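Local coordinates for NADPH-dependent aldehyde reductase YqhD (Escherichia coli, PDB 4QGS), which reduces a broad range of short-chain aldehydes to alcohols with NADPH, using one zinc ion per subunit, at residues 207-212 with 273-278; 214-219 with 379-384. All coordinates share one frame; numbering follows the deposited sequence. Where two conformers were deposited one is given.

Interaction 1: residues 207-212 with 273-278; sequences FVHTVE and QDWATH. With ZN (zinc ion), chain B.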
loop_
_atom_site.group_PDB
_atom_site.type_symbol
_atom_site.label_atom_id
_atom_site.label_comp_id
_atom_site.label_asym_id
_atom_site.label_seq_id
_atom_site.Cartn_x
_atom_site.Cartn_y
_atom_site.Cartn_z
ATOM N N PHE A 207 0.840 -2.741 -8.953
ATOM C CA PHE A 207 1.366 -2.388 -10.264
ATOM C C PHE A 207 1.751 -0.914 -10.271
ATOM O O PHE A 207 2.848 -0.531 -10.707
ATOM C CB PHE A 207 0.318 -2.696 -11.347
ATOM C CG PHE A 207 0.834 -2.603 -12.769
ATOM C CD1 PHE A 207 1.174 -3.750 -13.474
ATOM C CD2 PHE A 207 0.954 -1.369 -13.405
ATOM C CE1 PHE A 207 1.617 -3.678 -14.791
ATOM C CE2 PHE A 207 1.409 -1.292 -14.726
ATOM C CZ PHE A 207 1.740 -2.441 -15.415
ATOM N N VAL A 208 0.856 -0.083 -9.746
ATOM C CA VAL A 208 1.090 1.354 -9.767
ATOM C C VAL A 208 2.175 1.753 -8.774
ATOM O O VAL A 208 3.016 2.586 -9.109
ATOM C CB VAL A 208 -0.214 2.127 -9.493
ATOM C CG1 VAL A 208 0.079 3.627 -9.400
ATOM C CG2 VAL A 208 -1.207 1.837 -10.611
ATOM N N HIS A 209 2.206 1.150 -7.581
ATOM C CA HIS A 209 3.315 1.443 -6.660
ATOM C C HIS A 209 4.656 1.172 -7.338
ATOM O O HIS A 209 5.617 1.923 -7.137
ATOM C CB HIS A 209 3.205 0.640 -5.359
ATOM C CG HIS A 209 2.285 1.258 -4.352
ATOM N ND1 HIS A 209 2.727 1.767 -3.149
ATOM C CD2 HIS A 209 0.946 1.474 -4.383
ATOM C CE1 HIS A 209 1.697 2.252 -2.474
ATOM N NE2 HIS A 209 0.607 2.087 -3.200
ATOM N N THR A 210 4.708 0.121 -8.151
ATOM C CA THR A 210 5.934 -0.222 -8.867
ATOM C C THR A 210 6.275 0.853 -9.902
ATOM O O THR A 210 7.403 1.348 -9.927
ATOM C CB THR A 210 5.825 -1.583 -9.544
ATOM O OG1 THR A 210 5.493 -2.566 -8.552
ATOM C CG2 THR A 210 7.179 -1.964 -10.225
ATOM N N VAL A 211 5.320 1.242 -10.748
ATOM C CA VAL A 211 5.679 2.215 -11.798
ATOM C C VAL A 211 5.876 3.633 -11.257
ATOM O O VAL A 211 6.487 4.468 -11.929
ATOM C CB VAL A 211 4.633 2.258 -12.945
ATOM C CG1 VAL A 211 4.516 0.895 -13.628
ATOM C CG2 VAL A 211 3.274 2.735 -12.424
ATOM N N GLU A 212 5.387 3.913 -10.049
ATOM C CA GLU A 212 5.648 5.203 -9.400
ATOM C C GLU A 212 7.138 5.366 -9.128
ATOM O O GLU A 212 7.620 6.482 -8.945
ATOM C CB GLU A 212 4.894 5.333 -8.081
ATOM C CG GLU A 212 3.367 5.423 -8.217
ATOM C CD GLU A 212 2.844 6.835 -8.481
ATOM O OE1 GLU A 212 3.508 7.632 -9.191
ATOM O OE2 GLU A 212 1.753 7.150 -7.961
ATOM N N GLN A 273 11.487 9.065 -7.763
ATOM C CA GLN A 273 10.138 8.569 -7.502
ATOM C C GLN A 273 9.131 9.640 -7.824
ATOM O O GLN A 273 9.381 10.820 -7.618
ATOM C CB GLN A 273 10.005 8.111 -6.057
ATOM C CG GLN A 273 10.945 6.931 -5.736
ATOM C CD GLN A 273 10.727 6.347 -4.370
ATOM O OE1 GLN A 273 9.678 6.537 -3.757
ATOM N NE2 GLN A 273 11.730 5.625 -3.873
ATOM N N ASP A 274 7.977 9.206 -8.320
ATOM C CA ASP A 274 6.968 10.108 -8.848
ATOM C C ASP A 274 5.921 10.388 -7.765
ATOM O O ASP A 274 6.028 11.366 -7.027
ATOM C CB ASP A 274 6.357 9.478 -10.107
ATOM C CG ASP A 274 5.331 10.377 -10.798
ATOM O OD1 ASP A 274 4.920 11.387 -10.210
ATOM O OD2 ASP A 274 4.940 10.038 -11.934
ATOM N N TRP A 275 4.927 9.498 -7.692
ATOM C CA TRP A 275 3.813 9.506 -6.732
ATOM C C TRP A 275 2.736 10.520 -7.068
ATOM O O TRP A 275 1.783 10.656 -6.313
ATOM C CB TRP A 275 4.299 9.716 -5.293
ATOM C CG TRP A 275 5.209 8.590 -4.889
ATOM C CD1 TRP A 275 6.560 8.659 -4.697
ATOM C CD2 TRP A 275 4.845 7.219 -4.711
ATOM N NE1 TRP A 275 7.056 7.411 -4.380
ATOM C CE2 TRP A 275 6.020 6.512 -4.385
ATOM C CE3 TRP A 275 3.632 6.518 -4.778
ATOM C CZ2 TRP A 275 6.023 5.146 -4.132
ATOM C CZ3 TRP A 275 3.635 5.163 -4.532
ATOM C CH2 TRP A 275 4.824 4.491 -4.204
ATOM N N ALA A 276 2.874 11.206 -8.199
ATOM C CA ALA A 276 1.841 12.171 -8.595
ATOM C C ALA A 276 0.521 11.471 -8.902
ATOM O O ALA A 276 -0.556 12.021 -8.637
ATOM C CB ALA A 276 2.295 12.988 -9.792
ATOM N N THR A 277 0.596 10.267 -9.467
ATOM C CA THR A 277 -0.627 9.489 -9.734
ATOM C C THR A 277 -1.366 9.204 -8.425
ATOM O O THR A 277 -2.591 9.383 -8.341
ATOM C CB THR A 277 -0.313 8.173 -10.474
ATOM O OG1 THR A 277 0.136 8.475 -11.806
ATOM C CG2 THR A 277 -1.563 7.256 -10.556
ATOM N N HIS A 278 -0.625 8.796 -7.395
ATOM C CA HIS A 278 -1.202 8.628 -6.064
ATOM C C HIS A 278 -1.795 9.929 -5.501
ATOM O O HIS A 278 -2.904 9.911 -4.971
ATOM C CB HIS A 278 -0.162 8.047 -5.081
ATOM C CG HIS A 278 -0.226 6.552 -4.961
ATOM N ND1 HIS A 278 0.228 5.702 -5.949
ATOM C CD2 HIS A 278 -0.736 5.750 -3.989
ATOM C CE1 HIS A 278 0.010 4.447 -5.588
ATOM N NE2 HIS A 278 -0.570 4.449 -4.397
HETATM ZN ZN ZN B . -1.335 2.804 -3.237
HETATM O O HOH W 1 2.977 8.509 -11.510
HETATM O O HOH W 2 -0.960 3.894 -1.486
HETATM O O HOH W 3 -1.704 1.444 -1.610
#
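Glu212 reaches across from segment 207-212 to the start of helix 276-288, where its carboxylate is gripped from several directions. OE2 accepts two bonds from His278: the backbone N comes nearly along the C-O axis, and ring ND1 meets the anti lone pair at 2.9 Å, in the plane of the imidazole. OE1 takes the N-H of Trp275 from above the carboxylate plane at 2.8 Å, a bent bond of 133°. A bend at chi2 (-85°) turns CD toward the backbone of Trp275, while CB sits over that residue's six-membered ring, 3.7 Å from the centroid, as a CH-pi contact. Backbone pairing completes this tight, buried part, Asp274 N donating to Glu212 O. The metal side is looser, with His209 and Trp275 partly exposed and two waters on the zinc. The imidazole of His209 stands nearly perpendicular to that of His278, with Trp275 CZ3 over one face, and the NE2 atoms of both histidines bind zinc at 2.1 Å. Asp205 and His292 complete the coordination. With ND1-H donated to Glu212 OE2, His278 presents NE2 to the metal. A second-shell carboxylate probably helps to orient a histidine ligand in the catalytic zinc site of an iron-containing alcohol dehydrogenase.

Interaction 2: residues 214-219 with 379-384; sequences YVTKPV and LGENHD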
loop_
_atom_site.group_PDB
_atom_site.type_symbol
_atom_site.label_atom_id
_atom_site.label_comp_id
_atom_site.label_asym_id
_atom_site.label_seq_id
_atom_site.Cartn_x
_atom_site.Cartn_y
_atom_site.Cartn_z
ATOM N N TYR A 214 9.533 3.577 -11.087
ATOM C CA TYR A 214 10.249 2.996 -12.219
ATOM C C TYR A 214 10.000 3.762 -13.522
ATOM O O TYR A 214 10.933 4.009 -14.281
ATOM C CB TYR A 214 9.870 1.509 -12.377
ATOM C CG TYR A 214 10.248 0.900 -13.709
ATOM C CD1 TYR A 214 11.586 0.659 -14.039
ATOM C CD2 TYR A 214 9.273 0.572 -14.647
ATOM C CE1 TYR A 214 11.926 0.107 -15.264
ATOM C CE2 TYR A 214 9.602 0.018 -15.876
ATOM C CZ TYR A 214 10.943 -0.198 -16.177
ATOM O OH TYR A 214 11.277 -0.743 -17.390
ATOM N N VAL A 215 8.758 4.149 -13.796
ATOM C CA VAL A 215 8.500 4.879 -15.027
ATOM C C VAL A 215 8.703 6.360 -14.722
ATOM O O VAL A 215 7.758 7.126 -14.506
ATOM C CB VAL A 215 7.104 4.597 -15.595
ATOM C CG1 VAL A 215 6.938 5.296 -16.937
ATOM C CG2 VAL A 215 6.936 3.091 -15.759
ATOM N N THR A 216 9.974 6.741 -14.684
ATOM C CA THR A 216 10.368 8.053 -14.212
ATOM C C THR A 216 11.458 8.636 -15.115
ATOM O O THR A 216 11.165 9.167 -16.182
ATOM C CB THR A 216 10.869 7.991 -12.755
ATOM O OG1 THR A 216 11.903 7.005 -12.651
ATOM C CG2 THR A 216 9.732 7.612 -11.810
ATOM N N LYS A 217 12.708 8.515 -14.674
ATOM C CA LYS A 217 13.860 9.018 -15.430
ATOM C C LYS A 217 14.977 7.994 -15.377
ATOM O O LYS A 217 15.202 7.399 -14.330
ATOM C CB LYS A 217 14.365 10.351 -14.861
ATOM C CG LYS A 217 13.509 11.548 -15.181
ATOM C CD LYS A 217 14.013 12.796 -14.459
ATOM C CE LYS A 217 14.159 12.560 -12.961
ATOM N NZ LYS A 217 14.586 13.789 -12.242
ATOM N N PRO A 218 15.707 7.810 -16.490
ATOM C CA PRO A 218 16.794 6.825 -16.471
ATOM C C PRO A 218 17.989 7.307 -15.654
ATOM O O PRO A 218 18.480 8.417 -15.861
ATOM C CB PRO A 218 17.152 6.674 -17.949
ATOM C CG PRO A 218 16.803 7.997 -18.550
ATOM C CD PRO A 218 15.587 8.477 -17.798
ATOM N N VAL A 219 18.427 6.491 -14.701
ATOM C CA VAL A 219 19.601 6.814 -13.899
ATOM C C VAL A 219 20.579 5.643 -13.877
ATOM O O VAL A 219 21.470 5.585 -13.042
ATOM C CB VAL A 219 19.233 7.198 -12.444
ATOM C CG1 VAL A 219 18.402 8.475 -12.418
ATOM C CG2 VAL A 219 18.501 6.057 -11.734
ATOM N N LEU A 379 3.873 18.585 -8.233
ATOM C CA LEU A 379 3.977 17.134 -8.109
ATOM C C LEU A 379 4.957 16.516 -9.108
ATOM O O LEU A 379 5.425 17.181 -10.044
ATOM C CB LEU A 379 2.578 16.494 -8.251
ATOM C CG LEU A 379 1.528 16.995 -7.250
ATOM C CD1 LEU A 379 0.154 16.373 -7.582
ATOM C CD2 LEU A 379 1.946 16.640 -5.816
ATOM N N GLY A 380 5.309 15.252 -8.850
ATOM C CA GLY A 380 6.085 14.450 -9.773
ATOM C C GLY A 380 7.567 14.425 -9.460
ATOM O O GLY A 380 8.053 15.228 -8.666
ATOM N N GLU A 381 8.289 13.513 -10.101
ATOM C CA GLU A 381 9.730 13.388 -9.849
ATOM C C GLU A 381 10.486 14.642 -10.295
ATOM O O GLU A 381 11.612 14.905 -9.836
ATOM C CB GLU A 381 10.308 12.144 -10.535
ATOM C CG GLU A 381 10.291 12.135 -12.052
ATOM C CD GLU A 381 9.016 11.536 -12.633
ATOM O OE1 GLU A 381 7.978 11.516 -11.928
ATOM O OE2 GLU A 381 9.054 11.085 -13.798
ATOM N N ASN A 382 9.877 15.424 -11.179
ATOM C CA ASN A 382 10.504 16.666 -11.646
ATOM C C ASN A 382 9.945 17.902 -10.962
ATOM O O ASN A 382 10.330 19.033 -11.288
ATOM C CB ASN A 382 10.337 16.804 -13.152
ATOM C CG ASN A 382 10.998 15.677 -13.905
ATOM O OD1 ASN A 382 12.215 15.541 -13.879
ATOM N ND2 ASN A 382 10.194 14.835 -14.545
ATOM N N HIS A 383 9.017 17.675 -10.035
ATOM C CA HIS A 383 8.377 18.748 -9.285
ATOM C C HIS A 383 7.719 19.764 -10.215
ATOM O O HIS A 383 7.668 20.957 -9.901
ATOM C CB HIS A 383 9.388 19.448 -8.372
ATOM C CG HIS A 383 10.329 18.508 -7.682
ATOM N ND1 HIS A 383 9.914 17.616 -6.718
ATOM C CD2 HIS A 383 11.665 18.326 -7.814
ATOM C CE1 HIS A 383 10.953 16.921 -6.288
ATOM N NE2 HIS A 383 12.028 17.332 -6.937
ATOM N N ASP A 384 7.218 19.279 -11.351
ATOM C CA ASP A 384 6.695 20.137 -12.408
ATOM C C ASP A 384 5.199 19.969 -12.689
ATOM O O ASP A 384 4.664 20.593 -13.606
ATOM C CB ASP A 384 7.476 19.902 -13.704
ATOM C CG ASP A 384 7.452 18.456 -14.156
ATOM O OD1 ASP A 384 6.847 17.610 -13.465
ATOM O OD2 ASP A 384 8.032 18.159 -15.219
HETATM O O HOH W 4 10.461 12.125 -15.768
#
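Lys217 reaches over to the 380-383 turn, and its CD lies 3.3 Å from Asn382 OD1. NZ makes only a weak hydrogen bond to that same oxygen, at 3.4 Å. The side chains of Lys217 and Glu381 run antiparallel alongside each other, and the bend at chi3 (-53°) carries Lys217 CE to 4.0 Å from Glu381 CG. The Glu381 carboxylate comes against Thr216 instead, OE2 standing 3.3 Å from Thr216 CA. One water ties the centre together: it lies 2.6 Å from Glu381 OE2, also within bonding distance of Thr216 O, and accepts from Asn382 ND2. Further out, a type I beta turn from Gly380 to His383 carries both Glu381 and Asn382, while Val215 centres an inverse gamma turn on the facing loop. Lys311 joins the two loops by a salt bridge to Glu381 OE2 and a hydrogen bond to Val215 O. An alanine in place of Lys217 would probably leave Asn382 OD1 without its weak amine partner and uncover the flank of Glu381 CG. The charge of Glu381 is thus probably balanced by Lys311 more than by Lys217, whose NZ is 6.4 Å from Glu381 OE2.

Overall arrangement
Both contacts lie in the C-terminal, largely helical part of the chain, their centres 10 Å apart. Interaction 1 is the deeper, about 11 Å from the chain centre, and joins helix 196-211 to the start of helix 276-288 beside the zinc; interaction 2, about 20 Å out, joins two loops and reaches partly exposed side chains. They adjoin directly: Asp274 CG comes within 3.1 Å of Glu381 OE1, and Ala276 packs on Leu379. Lys311 forms salt bridges to both Asp274 and Glu381, so it probably offsets the repulsion of their neighbouring carboxylates. Water takes part in both, but the chemistry changes with depth, from strong direct bonds, aromatic rings and zinc in interaction 1 to a weak lysine bond in interaction 2.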